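Local coordinates for protein methylxanthine N3-demethylase NdmB (Pseudomonas putida, PDB 6ICL) that removes the N3-methyl group of theobromine, 3-methylxanthine, caffeine and theophylline as formaldehyde, using a Rieske cluster, a non-heme iron and dioxygen, at residues 215-220 against 228-233; 187-192 against 224-229; 41-46 against 73-78. All blocks are in the same frame, centred on the assembly; numbering follows the deposited sequence.

Interaction 1: residues 215-220 against 228-233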
loop_
_atom_site.group_PDB
_atom_site.type_symbol
_atom_site.label_atom_id
_atom_site.label_comp_id
_atom_site.label_asym_id
_atom_site.label_seq_id
_atom_site.Cartn_x
_atom_site.Cartn_y
_atom_site.Cartn_z
ATOM N N PRO A 215 -47.859 5.257 -14.597
ATOM C CA PRO A 215 -48.831 5.598 -13.562
ATOM C C PRO A 215 -49.129 7.088 -13.581
ATOM O O PRO A 215 -48.299 7.909 -13.975
ATOM C CB PRO A 215 -48.135 5.178 -12.265
ATOM C CG PRO A 215 -47.152 4.155 -12.698
ATOM C CD PRO A 215 -46.674 4.589 -14.035
ATOM N N THR A 216 -50.350 7.426 -13.187
ATOM C CA THR A 216 -50.741 8.822 -13.068
ATOM C C THR A 216 -50.218 9.354 -11.740
ATOM O O THR A 216 -50.575 8.847 -10.671
ATOM C CB THR A 216 -52.259 8.963 -13.170
ATOM O OG1 THR A 216 -52.668 10.223 -12.616
ATOM C CG2 THR A 216 -52.959 7.818 -12.442
ATOM N N VAL A 217 -49.338 10.347 -11.801
ATOM C CA VAL A 217 -48.726 10.887 -10.597
ATOM C C VAL A 217 -48.943 12.390 -10.570
ATOM O O VAL A 217 -48.488 13.106 -11.471
ATOM C CB VAL A 217 -47.232 10.549 -10.505
ATOM C CG1 VAL A 217 -46.563 10.748 -11.854
ATOM C CG2 VAL A 217 -46.580 11.411 -9.434
ATOM N N TYR A 218 -49.633 12.864 -9.544
ATOM C CA TYR A 218 -49.764 14.288 -9.313
ATOM C C TYR A 218 -48.628 14.752 -8.418
ATOM O O TYR A 218 -48.345 14.132 -7.387
ATOM C CB TYR A 218 -51.113 14.608 -8.679
ATOM C CG TYR A 218 -52.269 14.376 -9.623
ATOM C CD1 TYR A 218 -52.435 15.174 -10.750
ATOM C CD2 TYR A 218 -53.191 13.360 -9.395
ATOM C CE1 TYR A 218 -53.488 14.972 -11.623
ATOM C CE2 TYR A 218 -54.253 13.151 -10.266
ATOM C CZ TYR A 218 -54.397 13.963 -11.378
ATOM O OH TYR A 218 -55.448 13.767 -12.250
ATOM N N VAL A 219 -47.975 15.836 -8.817
ATOM C CA VAL A 219 -46.873 16.411 -8.067
ATOM C C VAL A 219 -47.323 17.755 -7.528
ATOM O O VAL A 219 -47.615 18.674 -8.307
ATOM C CB VAL A 219 -45.618 16.568 -8.936
ATOM C CG1 VAL A 219 -44.487 17.131 -8.096
ATOM C CG2 VAL A 219 -45.241 15.227 -9.580
ATOM N N ASN A 220 -47.370 17.876 -6.206
ATOM C CA ASN A 220 -47.731 19.118 -5.544
ATOM C C ASN A 220 -46.522 19.756 -4.875
ATOM O O ASN A 220 -45.577 19.070 -4.470
ATOM C CB ASN A 220 -48.797 18.883 -4.477
ATOM C CG ASN A 220 -50.041 18.225 -5.037
ATOM O OD1 ASN A 220 -50.342 18.347 -6.224
ATOM N ND2 ASN A 220 -50.773 17.526 -4.178
ATOM N N PHE A 228 -45.804 13.791 -3.742
ATOM C CA PHE A 228 -46.398 12.983 -4.783
ATOM C C PHE A 228 -46.606 11.591 -4.221
ATOM O O PHE A 228 -46.009 11.206 -3.210
ATOM C CB PHE A 228 -45.539 12.948 -6.056
ATOM C CG PHE A 228 -44.059 12.762 -5.799
ATOM C CD1 PHE A 228 -43.259 13.838 -5.452
ATOM C CD2 PHE A 228 -43.473 11.511 -5.908
ATOM C CE1 PHE A 228 -41.898 13.673 -5.219
ATOM C CE2 PHE A 228 -42.101 11.341 -5.670
ATOM C CZ PHE A 228 -41.325 12.418 -5.332
ATOM N N LYS A 229 -47.475 10.850 -4.880
ATOM C CA LYS A 229 -47.859 9.522 -4.454
ATOM C C LYS A 229 -47.863 8.644 -5.695
ATOM O O LYS A 229 -48.276 9.084 -6.767
ATOM C CB LYS A 229 -49.237 9.546 -3.743
ATOM C CG LYS A 229 -49.828 8.173 -3.450
ATOM C CD LYS A 229 -50.922 8.245 -2.376
ATOM C CE LYS A 229 -51.609 6.892 -2.155
ATOM N NZ LYS A 229 -53.098 6.954 -2.300
ATOM N N LEU A 230 -47.314 7.447 -5.570
ATOM C CA LEU A 230 -47.257 6.484 -6.658
ATOM C C LEU A 230 -47.979 5.228 -6.209
ATOM O O LEU A 230 -47.740 4.734 -5.102
ATOM C CB LEU A 230 -45.810 6.148 -7.045
ATOM C CG LEU A 230 -44.857 7.295 -7.393
ATOM C CD1 LEU A 230 -43.484 6.740 -7.743
ATOM C CD2 LEU A 230 -45.377 8.132 -8.539
ATOM N N ALA A 231 -48.864 4.719 -7.061
ATOM C CA ALA A 231 -49.577 3.487 -6.781
ATOM C C ALA A 231 -49.427 2.554 -8.000
ATOM O O ALA A 231 -49.518 3.027 -9.141
ATOM C CB ALA A 231 -51.057 3.749 -6.486
ATOM N N PRO A 232 -49.152 1.278 -7.778
ATOM C CA PRO A 232 -49.148 0.315 -8.898
ATOM C C PRO A 232 -50.551 0.113 -9.433
ATOM O O PRO A 232 -51.533 0.481 -8.769
ATOM C CB PRO A 232 -48.602 -0.975 -8.255
ATOM C CG PRO A 232 -47.913 -0.528 -7.000
ATOM C CD PRO A 232 -48.668 0.682 -6.526
ATOM N N PRO A 233 -50.700 -0.464 -10.639
ATOM C CA PRO A 233 -52.038 -0.677 -11.217
ATOM C C PRO A 233 -52.862 -1.770 -10.517
ATOM O O PRO A 233 -52.311 -2.749 -10.009
ATOM C CB PRO A 233 -51.731 -1.074 -12.668
ATOM C CG PRO A 233 -50.344 -1.634 -12.630
ATOM C CD PRO A 233 -49.622 -0.849 -11.572
#
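Val217 packs against both Phe228 and Leu230, and its CG2 branch does most of the touching. That methyl meets Leu230 CD2 at 3.6 Å, and the same methyl comes to 3.9 Å from Phe228 CB. With CG1 set between the backbone N and the carbonyl carbon (chi1 43°), CG2 falls anti to the N and is carried toward the facing strand. The three side chains lie alongside one another, pointing the same way, so the grip is lateral rather than end-on. Phe228 turns its ring away from the partner segment and offers its CB instead, which rests 3.3 Å from Tyr218 O. The same carbonyl oxygen receives a CA-H...O contact from Phe228 CA at 3.4 Å.

The looser end shows two chains splaying apart beyond the hairpin while still running nearly antiparallel. No hydrogen bond joins residues 215-220 to 228-233, and the backbones drift apart: CA atoms of Val219 and Phe228 are 4.8 Å apart, those of Pro215 and Pro232 already 7.1 Å. At this open end Pro215 keeps a thin contact, its CB 4.0 Å from Ala231 O. Tyr218 and Lys229 send the ends of their side chains away from the opposing segment, toward the exposed side.

The strand 219-222 is the last of its sheet within this chain, and its Asn220 pairs with Gln227 through the backbone. Strand 246-253 flanks 225-230 on the other side, where Phe228 stacks on Tyr250, while helix 337-355 lies against Val217, Val219 and Phe228 through Lys337, Ile338 and Gln341.

Interaction 2: residues 187-192 against 224-229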
loop_
_atom_site.group_PDB
_atom_site.type_symbol
_atom_site.label_atom_id
_atom_site.label_comp_id
_atom_site.label_asym_id
_atom_site.label_seq_id
_atom_site.Cartn_x
_atom_site.Cartn_y
_atom_site.Cartn_z
ATOM N N ARG A 187 -28.261 14.982 -8.193
ATOM C CA ARG A 187 -28.230 13.663 -8.820
ATOM C C ARG A 187 -28.640 12.586 -7.837
ATOM O O ARG A 187 -29.264 11.580 -8.224
ATOM C CB ARG A 187 -26.835 13.344 -9.358
ATOM C CG ARG A 187 -26.268 14.329 -10.349
ATOM C CD ARG A 187 -26.831 14.095 -11.703
ATOM N NE ARG A 187 -26.068 14.785 -12.739
ATOM C CZ ARG A 187 -26.523 14.930 -13.977
ATOM N NH1 ARG A 187 -27.719 14.436 -14.279
ATOM N NH2 ARG A 187 -25.806 15.575 -14.894
ATOM N N ARG A 188 -28.248 12.740 -6.571
ATOM C CA ARG A 188 -28.628 11.741 -5.569
ATOM C C ARG A 188 -30.139 11.751 -5.325
ATOM O O ARG A 188 -30.765 10.692 -5.217
ATOM C CB ARG A 188 -27.875 11.978 -4.261
ATOM C CG ARG A 188 -27.596 10.687 -3.488
ATOM C CD ARG A 188 -28.784 10.328 -2.653
ATOM N NE ARG A 188 -28.794 8.932 -2.214
ATOM C CZ ARG A 188 -29.257 7.920 -2.942
ATOM N NH1 ARG A 188 -29.726 8.128 -4.171
ATOM N NH2 ARG A 188 -29.241 6.695 -2.446
ATOM N N TRP A 189 -30.729 12.940 -5.216
ATOM C CA TRP A 189 -32.171 13.050 -5.014
ATOM C C TRP A 189 -32.940 12.430 -6.179
ATOM O O TRP A 189 -33.838 11.601 -5.979
ATOM C CB TRP A 189 -32.545 14.524 -4.832
ATOM C CG TRP A 189 -33.928 14.722 -4.325
ATOM C CD1 TRP A 189 -34.304 14.903 -3.030
ATOM C CD2 TRP A 189 -35.132 14.767 -5.105
ATOM N NE1 TRP A 189 -35.669 15.071 -2.951
ATOM C CE2 TRP A 189 -36.201 14.988 -4.213
ATOM C CE3 TRP A 189 -35.409 14.646 -6.474
ATOM C CZ2 TRP A 189 -37.535 15.083 -4.640
ATOM C CZ3 TRP A 189 -36.750 14.750 -6.901
ATOM C CH2 TRP A 189 -37.782 14.964 -5.986
ATOM N N GLU A 190 -32.578 12.793 -7.413
ATOM C CA GLU A 190 -33.288 12.237 -8.564
ATOM C C GLU A 190 -33.124 10.732 -8.652
ATOM O O GLU A 190 -34.037 10.035 -9.106
ATOM C CB GLU A 190 -32.805 12.879 -9.857
ATOM C CG GLU A 190 -33.092 14.363 -9.909
ATOM C CD GLU A 190 -32.784 14.936 -11.273
ATOM O OE1 GLU A 190 -32.164 14.222 -12.085
ATOM O OE2 GLU A 190 -33.147 16.098 -11.525
ATOM N N ASN A 191 -31.978 10.207 -8.232
ATOM C CA ASN A 191 -31.830 8.756 -8.185
ATOM C C ASN A 191 -32.799 8.131 -7.189
ATOM O O ASN A 191 -33.359 7.062 -7.446
ATOM C CB ASN A 191 -30.390 8.387 -7.823
ATOM C CG ASN A 191 -30.208 6.892 -7.618
ATOM O OD1 ASN A 191 -29.845 6.448 -6.534
ATOM N ND2 ASN A 191 -30.471 6.115 -8.652
ATOM N N PHE A 192 -32.999 8.777 -6.031
ATOM C CA PHE A 192 -33.781 8.141 -4.968
ATOM C C PHE A 192 -35.274 8.108 -5.303
ATOM O O PHE A 192 -35.991 7.201 -4.859
ATOM C CB PHE A 192 -33.549 8.868 -3.643
ATOM C CG PHE A 192 -33.973 8.079 -2.425
ATOM C CD1 PHE A 192 -33.099 7.189 -1.817
ATOM C CD2 PHE A 192 -35.236 8.259 -1.861
ATOM C CE1 PHE A 192 -33.471 6.462 -0.687
ATOM C CE2 PHE A 192 -35.621 7.538 -0.713
ATOM C CZ PHE A 192 -34.722 6.643 -0.123
ATOM N N GLY A 224 -43.151 24.033 1.315
ATOM C CA GLY A 224 -41.728 23.772 1.147
ATOM C C GLY A 224 -41.360 22.357 0.741
ATOM O O GLY A 224 -40.164 22.035 0.696
ATOM N N GLU A 225 -42.338 21.505 0.436
ATOM C CA GLU A 225 -42.115 20.105 0.101
ATOM C C GLU A 225 -42.636 19.810 -1.301
ATOM O O GLU A 225 -43.688 20.322 -1.698
ATOM C CB GLU A 225 -42.831 19.176 1.090
ATOM C CG GLU A 225 -42.626 19.510 2.576
ATOM C CD GLU A 225 -43.268 18.470 3.492
ATOM O OE1 GLU A 225 -43.936 17.536 2.983
ATOM O OE2 GLU A 225 -43.099 18.580 4.725
ATOM N N LEU A 226 -41.910 18.983 -2.052
ATOM C CA LEU A 226 -42.521 18.254 -3.160
ATOM C C LEU A 226 -43.277 17.057 -2.601
ATOM O O LEU A 226 -42.727 16.284 -1.808
ATOM C CB LEU A 226 -41.479 17.779 -4.170
ATOM C CG LEU A 226 -41.090 18.718 -5.305
ATOM C CD1 LEU A 226 -40.037 18.061 -6.172
ATOM C CD2 LEU A 226 -42.326 19.114 -6.142
ATOM N N GLN A 227 -44.546 16.914 -2.989
ATOM C CA GLN A 227 -45.374 15.821 -2.514
ATOM C C GLN A 227 -45.987 15.104 -3.703
ATOM O O GLN A 227 -46.587 15.735 -4.583
ATOM C CB GLN A 227 -46.456 16.320 -1.560
ATOM C CG GLN A 227 -45.889 16.973 -0.327
ATOM C CD GLN A 227 -46.956 17.308 0.690
ATOM O OE1 GLN A 227 -48.148 17.186 0.411
ATOM N NE2 GLN A 227 -46.533 17.728 1.883
ATOM N N PHE A 228 -45.804 13.791 -3.742
ATOM C CA PHE A 228 -46.398 12.983 -4.783
ATOM C C PHE A 228 -46.606 11.591 -4.221
ATOM O O PHE A 228 -46.009 11.206 -3.210
ATOM C CB PHE A 228 -45.539 12.948 -6.056
ATOM C CG PHE A 228 -44.059 12.762 -5.799
ATOM C CD1 PHE A 228 -43.259 13.838 -5.452
ATOM C CD2 PHE A 228 -43.473 11.511 -5.908
ATOM C CE1 PHE A 228 -41.898 13.673 -5.219
ATOM C CE2 PHE A 228 -42.101 11.341 -5.670
ATOM C CZ PHE A 228 -41.325 12.418 -5.332
ATOM N N LYS A 229 -47.475 10.850 -4.880
ATOM C CA LYS A 229 -47.859 9.522 -4.454
ATOM C C LYS A 229 -47.863 8.644 -5.695
ATOM O O LYS A 229 -48.276 9.084 -6.767
ATOM C CB LYS A 229 -49.237 9.546 -3.743
ATOM C CG LYS A 229 -49.828 8.173 -3.450
ATOM C CD LYS A 229 -50.922 8.245 -2.376
ATOM C CE LYS A 229 -51.609 6.892 -2.155
ATOM N NZ LYS A 229 -53.098 6.954 -2.300
#
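Next to Leu226, which meets Trp189 across the contact, Glu225 OE1 is gripped by two groups: Gln227 NE2, which donates to it at 2.8 Å, and Arg251, which adds a salt bridge. The Gln227 bond reaches the oxygen from well above the carboxylate plane (51° out of it), whereas the acceptor lies close to the plane of the glutamine amide. Being two residues apart on one strand, Glu225 and Gln227 share a face of the sheet and leave Leu226 and Phe228 to the opposite one, facing the helix.

There Trp189 supplies the whole helical side of the contact. Its CG stands anti to the backbone N (chi1 -167°), which extends the indole from the helix and puts the far corner of the six-membered ring against the strand. CH2 is 3.8 Å from Leu226 CD1 and 4.4 Å from Phe228 CE1, both approaches being oblique to the indole. This reach is needed because the CA atoms of Trp189 and Leu226 are 11.7 Å apart. The buried indole nitrogen is satisfied by Ser257 O, and Phe342 of helix 337-355 stacks on the ring.

On another side of the helix, Arg188 NH1 donates to Asn191 OD1 in the carbonyl plane at 2.9 Å, on a lone pair. Asn191 ND2 in turn is hydrogen-bonded to Asp314, a ligand of the iron, and to Tyr107 of the second subunit, so bonds at both ends of the amide hold its rotation. Helices laid on one curved antiparallel sheet mark the helix-grip fold of Rieske oxygenase catalytic domains, and Asn191 lies at the subunit boundary where, as in other Rieske oxygenases, one subunit's cluster comes close to the neighbour's iron.

Interaction 3: residues 41-46 against 73-78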
loop_
_atom_site.group_PDB
_atom_site.type_symbol
_atom_site.label_atom_id
_atom_site.label_comp_id
_atom_site.label_asym_id
_atom_site.label_seq_id
_atom_site.Cartn_x
_atom_site.Cartn_y
_atom_site.Cartn_z
ATOM N N CYS A 41 -23.691 15.945 9.846
ATOM C CA CYS A 41 -23.224 14.659 10.346
ATOM C C CYS A 41 -24.317 14.089 11.240
ATOM O O CYS A 41 -25.236 14.800 11.648
ATOM C CB CYS A 41 -21.896 14.798 11.121
ATOM S SG CYS A 41 -22.044 15.907 12.573
ATOM N N THR A 42 -24.233 12.792 11.505
ATOM C CA THR A 42 -25.123 12.243 12.510
ATOM C C THR A 42 -24.599 12.628 13.888
ATOM O O THR A 42 -23.433 13.001 14.053
ATOM C CB THR A 42 -25.237 10.728 12.387
ATOM O OG1 THR A 42 -23.984 10.118 12.750
ATOM C CG2 THR A 42 -25.598 10.337 10.942
ATOM N N LEU A 43 -25.486 12.565 14.878
ATOM C CA LEU A 43 -25.082 12.840 16.246
ATOM C C LEU A 43 -23.972 11.886 16.687
ATOM O O LEU A 43 -22.967 12.312 17.271
ATOM C CB LEU A 43 -26.308 12.735 17.158
ATOM C CG LEU A 43 -26.087 13.090 18.620
ATOM C CD1 LEU A 43 -25.426 14.459 18.695
ATOM C CD2 LEU A 43 -27.454 13.077 19.350
ATOM N N ASN A 44 -24.130 10.596 16.384
ATOM C CA ASN A 44 -23.089 9.621 16.687
ATOM C C ASN A 44 -21.762 9.992 16.031
ATOM O O ASN A 44 -20.695 9.948 16.674
ATOM C CB ASN A 44 -23.539 8.243 16.223
ATOM C CG ASN A 44 -22.722 7.154 16.836
ATOM O OD1 ASN A 44 -21.810 6.610 16.202
ATOM N ND2 ASN A 44 -23.014 6.839 18.097
ATOM N N GLU A 45 -21.800 10.334 14.735
ATOM C CA GLU A 45 -20.593 10.796 14.056
ATOM C C GLU A 45 -19.968 11.986 14.775
ATOM O O GLU A 45 -18.740 12.072 14.906
ATOM C CB GLU A 45 -20.912 11.153 12.596
ATOM C CG GLU A 45 -20.935 9.931 11.675
ATOM C CD GLU A 45 -21.601 10.202 10.326
ATOM O OE1 GLU A 45 -21.706 9.251 9.532
ATOM O OE2 GLU A 45 -22.025 11.354 10.066
ATOM N N PHE A 46 -20.794 12.931 15.234
ATOM C CA PHE A 46 -20.240 14.087 15.930
ATOM C C PHE A 46 -19.558 13.679 17.242
ATOM O O PHE A 46 -18.475 14.180 17.580
ATOM C CB PHE A 46 -21.345 15.105 16.211
ATOM C CG PHE A 46 -20.942 16.128 17.193
ATOM C CD1 PHE A 46 -20.154 17.214 16.796
ATOM C CD2 PHE A 46 -21.293 15.996 18.530
ATOM C CE1 PHE A 46 -19.751 18.176 17.731
ATOM C CE2 PHE A 46 -20.884 16.934 19.458
ATOM C CZ PHE A 46 -20.114 18.036 19.052
ATOM N N SER A 73 -24.055 22.001 26.560
ATOM C CA SER A 73 -25.069 21.059 26.095
ATOM C C SER A 73 -25.697 21.413 24.750
ATOM O O SER A 73 -26.630 20.720 24.319
ATOM C CB SER A 73 -26.184 20.882 27.129
ATOM O OG SER A 73 -25.621 20.472 28.356
ATOM N N LYS A 74 -25.230 22.451 24.057
ATOM C CA LYS A 74 -25.726 22.717 22.712
ATOM C C LYS A 74 -24.586 22.706 21.699
ATOM O O LYS A 74 -23.553 23.365 21.890
ATOM C CB LYS A 74 -26.460 24.062 22.601
ATOM C CG LYS A 74 -27.775 24.006 21.739
ATOM C CD LYS A 74 -27.607 23.378 20.307
ATOM C CE LYS A 74 -28.372 22.010 20.063
ATOM N NZ LYS A 74 -27.674 20.699 20.496
ATOM N N ILE A 75 -24.829 22.024 20.588
ATOM C CA ILE A 75 -23.881 21.982 19.487
ATOM C C ILE A 75 -23.987 23.266 18.695
ATOM O O ILE A 75 -25.075 23.673 18.274
ATOM C CB ILE A 75 -24.143 20.765 18.598
ATOM C CG1 ILE A 75 -24.105 19.495 19.440
ATOM C CG2 ILE A 75 -23.112 20.696 17.466
ATOM C CD1 ILE A 75 -24.358 18.259 18.605
ATOM N N ILE A 76 -22.859 23.918 18.510
ATOM C CA ILE A 76 -22.789 25.118 17.712
ATOM C C ILE A 76 -22.052 24.772 16.429
ATOM O O ILE A 76 -21.319 23.779 16.340
ATOM C CB ILE A 76 -22.071 26.245 18.478
ATOM C CG1 ILE A 76 -20.627 25.830 18.710
ATOM C CG2 ILE A 76 -22.734 26.461 19.833
ATOM C CD1 ILE A 76 -19.623 26.926 18.489
ATOM N N ALA A 77 -22.259 25.605 15.422
ATOM C CA ALA A 77 -21.561 25.517 14.153
ATOM C C ALA A 77 -20.974 26.892 13.894
ATOM O O ALA A 77 -21.677 27.900 14.016
ATOM C CB ALA A 77 -22.510 25.091 13.010
ATOM N N ALA A 78 -19.686 26.949 13.585
ATOM C CA ALA A 78 -19.040 28.221 13.322
ATOM C C ALA A 78 -18.049 28.039 12.187
ATOM O O ALA A 78 -17.755 26.915 11.776
ATOM C CB ALA A 78 -18.334 28.760 14.570
#
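The Phe46 ring takes Ile75 CD1 over one face: the methyl sits 4.0 Å from the ring centroid and 23° off the normal, a CH-pi contact displaced toward the CD2-CE2 side of the rim. Ile75 and Phe46 come from opposite directions, the isoleucine reaching out from its strand and the ring from the helix. With CG of Phe46 anti to the backbone N (chi1 166°), the ring and the extended Ile75 chain together bridge the 9.4 Å between the CA atoms of Phe46 and Ile75. Leu43, one turn earlier, brings CD1 to 3.9 Å from Ile75 CD1, so one methyl touches two side chains of the helix.

In the Rieske domain this joins the short helix 43-48 to strand 74-79 of the six-stranded antiparallel sheet, with Leu68 and Arg70 of strand 64-71 also touching Phe46. A capping box starts the helix. Thr42 OG1 accepts from Glu45 N at 3.0 Å, and Thr42 N returns a nearly straight bond to Glu45 OE2 (169°), entering from above the carboxylate plane. The other carboxylate oxygen, Glu45 OE1, accepts from Ser178 N.

Overall arrangement
Interactions 1 and 2 use the same strand, 225-230, and share Phe228: its CB serves the hairpin neighbour and its ring the helix. Interaction 1 lies toward the periphery of the catalytic domain, partly buried, and joins the hairpin and the chain leading into it by methyl groups and a CA-H...O contact; interaction 2, a buried contact, holds a helix to the sheet through one long aromatic side chain, with salt-bridged charged groups, such as Glu225 and Arg251, nearby. Interaction 3 belongs to the Rieske domain, on the other side of the chain's centre, with about 26 Å between its centre and that of interaction 2. Also buried, it repeats the helix-on-sheet theme with the ring contact made over a face.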